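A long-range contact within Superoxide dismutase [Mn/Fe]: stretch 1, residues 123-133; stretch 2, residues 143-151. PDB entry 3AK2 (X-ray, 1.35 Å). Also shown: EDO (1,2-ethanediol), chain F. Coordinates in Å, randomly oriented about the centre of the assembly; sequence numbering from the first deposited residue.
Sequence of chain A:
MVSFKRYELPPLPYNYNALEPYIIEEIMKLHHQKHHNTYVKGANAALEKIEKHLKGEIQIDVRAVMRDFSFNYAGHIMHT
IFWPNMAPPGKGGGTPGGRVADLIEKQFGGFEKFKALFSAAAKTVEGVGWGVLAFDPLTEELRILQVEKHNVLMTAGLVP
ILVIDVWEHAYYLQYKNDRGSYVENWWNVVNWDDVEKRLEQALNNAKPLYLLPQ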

# COMPACT_ATOMS: atom_id res chain seq x y z
N LYS A 123 8.85 9.75 -13.83
CA LYS A 123 10.16 9.76 -13.18
C LYS A 123 10.07 9.60 -11.67
O LYS A 123 10.93 8.98 -11.05
CB LYS A 123 10.93 11.03 -13.54
CG LYS A 123 11.48 11.02 -14.96
CD LYS A 123 12.14 12.35 -15.30
CE LYS A 123 12.29 12.51 -16.80
NZ LYS A 123 12.87 13.84 -17.15
N THR A 124 9.01 10.16 -11.09
CA THR A 124 8.90 10.24 -9.63
C THR A 124 8.01 9.16 -9.00
O THR A 124 7.62 9.28 -7.84
CB THR A 124 8.46 11.64 -9.17
OG1 THR A 124 7.15 11.92 -9.68
CG2 THR A 124 9.46 12.72 -9.62
N VAL A 125 7.68 8.12 -9.76
CA VAL A 125 7.01 6.96 -9.16
C VAL A 125 7.93 6.43 -8.06
O VAL A 125 9.13 6.22 -8.28
CB VAL A 125 6.70 5.87 -10.20
CG1 VAL A 125 6.23 4.60 -9.51
CG2 VAL A 125 5.64 6.35 -11.18
N GLU A 126 7.37 6.24 -6.88
CA GLU A 126 8.15 5.76 -5.75
C GLU A 126 8.15 4.24 -5.74
O GLU A 126 7.09 3.61 -5.62
CB GLU A 126 7.58 6.31 -4.46
CG GLU A 126 8.46 6.07 -3.27
CD GLU A 126 7.91 6.72 -2.04
OE1 GLU A 126 8.45 7.77 -1.63
OE2 GLU A 126 6.91 6.19 -1.50
N GLY A 127 9.33 3.64 -5.85
CA GLY A 127 9.42 2.20 -6.11
C GLY A 127 9.09 1.93 -7.57
O GLY A 127 9.35 2.75 -8.44
N VAL A 128 8.52 0.77 -7.83
CA VAL A 128 8.18 0.41 -9.20
C VAL A 128 6.72 0.77 -9.49
O VAL A 128 5.90 0.85 -8.58
CB VAL A 128 8.46 -1.07 -9.48
CG1 VAL A 128 9.96 -1.35 -9.37
CG2 VAL A 128 7.67 -1.98 -8.55
N GLY A 129 6.42 1.02 -10.76
CA GLY A 129 5.06 1.37 -11.15
C GLY A 129 4.96 1.91 -12.55
O GLY A 129 5.75 1.54 -13.43
N TRP A 130 3.99 2.79 -12.76
CA TRP A 130 3.60 3.26 -14.08
C TRP A 130 3.25 4.73 -14.05
O TRP A 130 2.71 5.23 -13.07
CB TRP A 130 2.34 2.52 -14.55
CG TRP A 130 2.48 1.04 -14.58
CD1 TRP A 130 2.39 0.18 -13.52
CD2 TRP A 130 2.73 0.23 -15.74
NE1 TRP A 130 2.58 -1.11 -13.94
CE2 TRP A 130 2.80 -1.11 -15.30
CE3 TRP A 130 2.91 0.50 -17.10
CZ2 TRP A 130 3.04 -2.17 -16.17
CZ3 TRP A 130 3.15 -0.55 -17.97
CH2 TRP A 130 3.21 -1.87 -17.50
N GLY A 131 3.57 5.42 -15.14
CA GLY A 131 2.96 6.72 -15.44
C GLY A 131 1.77 6.47 -16.35
O GLY A 131 1.86 5.70 -17.30
N VAL A 132 0.64 7.11 -16.04
CA VAL A 132 -0.61 6.82 -16.74
C VAL A 132 -1.34 8.07 -17.21
O VAL A 132 -1.58 8.99 -16.43
CB VAL A 132 -1.57 5.97 -15.84
CG1 VAL A 132 -2.91 5.71 -16.54
CG2 VAL A 132 -0.92 4.66 -15.41
N LEU A 133 -1.66 8.10 -18.50
CA LEU A 133 -2.62 9.05 -19.04
C LEU A 133 -3.93 8.31 -19.22
O LEU A 133 -4.00 7.31 -19.95
CB LEU A 133 -2.14 9.61 -20.39
CG LEU A 133 -3.10 10.55 -21.12
CD1 LEU A 133 -3.31 11.84 -20.35
CD2 LEU A 133 -2.60 10.84 -22.53
N ARG A 143 -6.78 12.71 -17.59
CA ARG A 143 -6.17 12.85 -16.27
C ARG A 143 -4.84 12.11 -16.29
O ARG A 143 -4.71 11.07 -16.94
CB ARG A 143 -7.07 12.23 -15.20
CG ARG A 143 -8.46 12.86 -15.01
CD ARG A 143 -8.36 14.21 -14.31
NE ARG A 143 -9.66 14.82 -14.06
CZ ARG A 143 -10.23 15.73 -14.85
NH1 ARG A 143 -11.42 16.23 -14.53
NH2 ARG A 143 -9.63 16.13 -15.96
N ILE A 144 -3.85 12.64 -15.58
CA ILE A 144 -2.59 11.94 -15.39
C ILE A 144 -2.50 11.46 -13.94
O ILE A 144 -2.88 12.18 -13.02
CB ILE A 144 -1.35 12.82 -15.75
CG1 ILE A 144 -1.39 13.21 -17.23
CG2 ILE A 144 -0.03 12.10 -15.41
CD1 ILE A 144 -0.37 14.26 -17.64
N LEU A 145 -2.03 10.23 -13.76
CA LEU A 145 -1.74 9.71 -12.42
C LEU A 145 -0.58 8.72 -12.44
O LEU A 145 -0.11 8.32 -13.51
CB LEU A 145 -3.00 9.09 -11.78
CG LEU A 145 -3.49 7.72 -12.27
CD1 LEU A 145 -4.37 7.06 -11.21
CD2 LEU A 145 -4.22 7.79 -13.60
N GLN A 146 -0.13 8.35 -11.24
CA GLN A 146 0.83 7.27 -11.07
C GLN A 146 0.14 6.02 -10.56
O GLN A 146 -0.88 6.10 -9.85
CB GLN A 146 1.89 7.63 -10.03
CG GLN A 146 2.76 8.80 -10.38
CD GLN A 146 3.68 9.18 -9.24
OE1 GLN A 146 3.39 8.91 -8.08
NE2 GLN A 146 4.80 9.81 -9.57
N VAL A 147 0.71 4.88 -10.90
CA VAL A 147 0.33 3.61 -10.29
C VAL A 147 1.59 2.98 -9.71
O VAL A 147 2.63 2.94 -10.38
CB VAL A 147 -0.34 2.67 -11.33
CG1 VAL A 147 -0.58 1.28 -10.75
CG2 VAL A 147 -1.65 3.28 -11.84
N GLU A 148 1.52 2.52 -8.46
CA GLU A 148 2.61 1.78 -7.84
C GLU A 148 2.35 0.28 -7.98
O GLU A 148 1.19 -0.14 -8.04
CB GLU A 148 2.78 2.19 -6.37
CG GLU A 148 3.37 3.60 -6.23
CD GLU A 148 3.55 4.05 -4.79
OE1 GLU A 148 3.62 5.28 -4.58
OE2 GLU A 148 3.62 3.20 -3.87
N LYS A 149 3.41 -0.52 -8.05
CA LYS A 149 3.28 -1.91 -8.50
C LYS A 149 2.44 -1.91 -9.77
O LYS A 149 2.76 -1.17 -10.70
CB LYS A 149 2.70 -2.83 -7.40
CG LYS A 149 3.62 -3.00 -6.18
CD LYS A 149 3.30 -4.25 -5.35
CE LYS A 149 1.97 -4.18 -4.65
NZ LYS A 149 1.86 -5.36 -3.75
N HIS A 150 1.37 -2.71 -9.82
CA HIS A 150 0.41 -2.64 -10.92
C HIS A 150 -0.96 -2.20 -10.45
O HIS A 150 -1.84 -1.91 -11.27
CB HIS A 150 0.26 -4.01 -11.57
CG HIS A 150 1.53 -4.53 -12.13
ND1 HIS A 150 2.00 -5.80 -11.86
CD2 HIS A 150 2.44 -3.95 -12.93
CE1 HIS A 150 3.15 -5.97 -12.49
NE2 HIS A 150 3.44 -4.86 -13.14
N ASN A 151 -1.14 -2.14 -9.14
CA ASN A 151 -2.47 -2.19 -8.54
C ASN A 151 -2.54 -1.38 -7.25
O ASN A 151 -3.28 -1.73 -6.34
CB ASN A 151 -2.86 -3.65 -8.25
CG ASN A 151 -1.93 -4.31 -7.24
OD1 ASN A 151 -0.75 -3.95 -7.12
ND2 ASN A 151 -2.45 -5.30 -6.53
C1 EDO F . 4.09 -1.28 -2.28
O1 EDO F . 4.47 -2.52 -2.90
C2 EDO F . 3.46 -0.37 -3.32
O2 EDO F . 4.46 0.51 -3.84
O HOH W 1 4.63 6.91 -6.57

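The contact is a two-stranded antiparallel β ladder, held by regular backbone hydrogen bonds and extended at one end by a loop whose polar groups meet the neighbouring strand through an ordered water. Strand 129-133 runs against strand 143-148 with an angle of 163° between their directions, and together the two stretches bury 707 Å² of surface.

Two hydrogen-bonded pairs form the centre of the ladder. Trp130 N donates to Val147 O at 2.7 Å, and Val147 N returns the bond to Trp130 O at 3.0 Å; the second of these is nearly linear, with an angle of 169° at the hydrogen. Two residues along, Val132 N reaches Leu145 O at 2.9 Å and Leu145 N reaches Val132 O at 3.0 Å. The alternation expected of antiparallel strands places Gly129 opposite Glu148, Gly131 opposite Gln146 and Leu133 opposite Ile144 as non-hydrogen-bonded pairs. Here CA-H groups supplement the ladder: Gln146 CA lies 3.4 Å from Trp130 O, and Ile144 CA lies 3.3 Å from Val132 O.

The strands come closest at Gly129, whose CA is 4.1 Å from the CA of Glu148 and only 3.0 Å from Val147 O. A β carbon at this position would fall 1.9 Å from Val147 O, so the close approach depends on the absence of a side chain. Beyond the last strand pair, Lys149 N donates to Val128 O at 2.9 Å, carrying the backbone pairing one step past the end of strand 143-148.

Trp130, Val132, Leu145 and Val147 share one face of the sheet. Val132 packs against both partners on the opposing strand, with its CG1 3.8 Å from Leu145 CD2 and its CG2 3.9 Å from Val147 CG2, and it is the residue most covered by the other stretch. The indole of Trp130 extends past the end of the ladder toward the turn. Its NE1 lies 3.0 Å from His150 CD2, and the two rings meet rim to rim, with centroids of the five-membered rings 5.3 Å apart and planes inclined at 51°; neither lies over the face of the other. On the reverse face, Leu133 CD1 touches Ile144 CG1 at 3.9 Å.

Gln146 and Glu148 also project from that reverse face, where the facing positions, Gly131 and Gly129, carry no side chains. Gln146 extends instead to the loop that precedes the first strand, its CG 3.9 Å from Val125 CG2 and its NE2 3.2 Å from Thr124 OG1. One water ties this region together: it accepts from Glu126 N and donates to Gln146 OE1 and Glu148 OE1, each at 2.8 Å. A single site thus joins the loop backbone to two side chains of the opposing strand. The other carboxylate oxygen, Glu148 OE2, accepts a 2.8 Å hydrogen bond from O2 of the 1,2-ethanediol, probably a component of the crystallisation liquor.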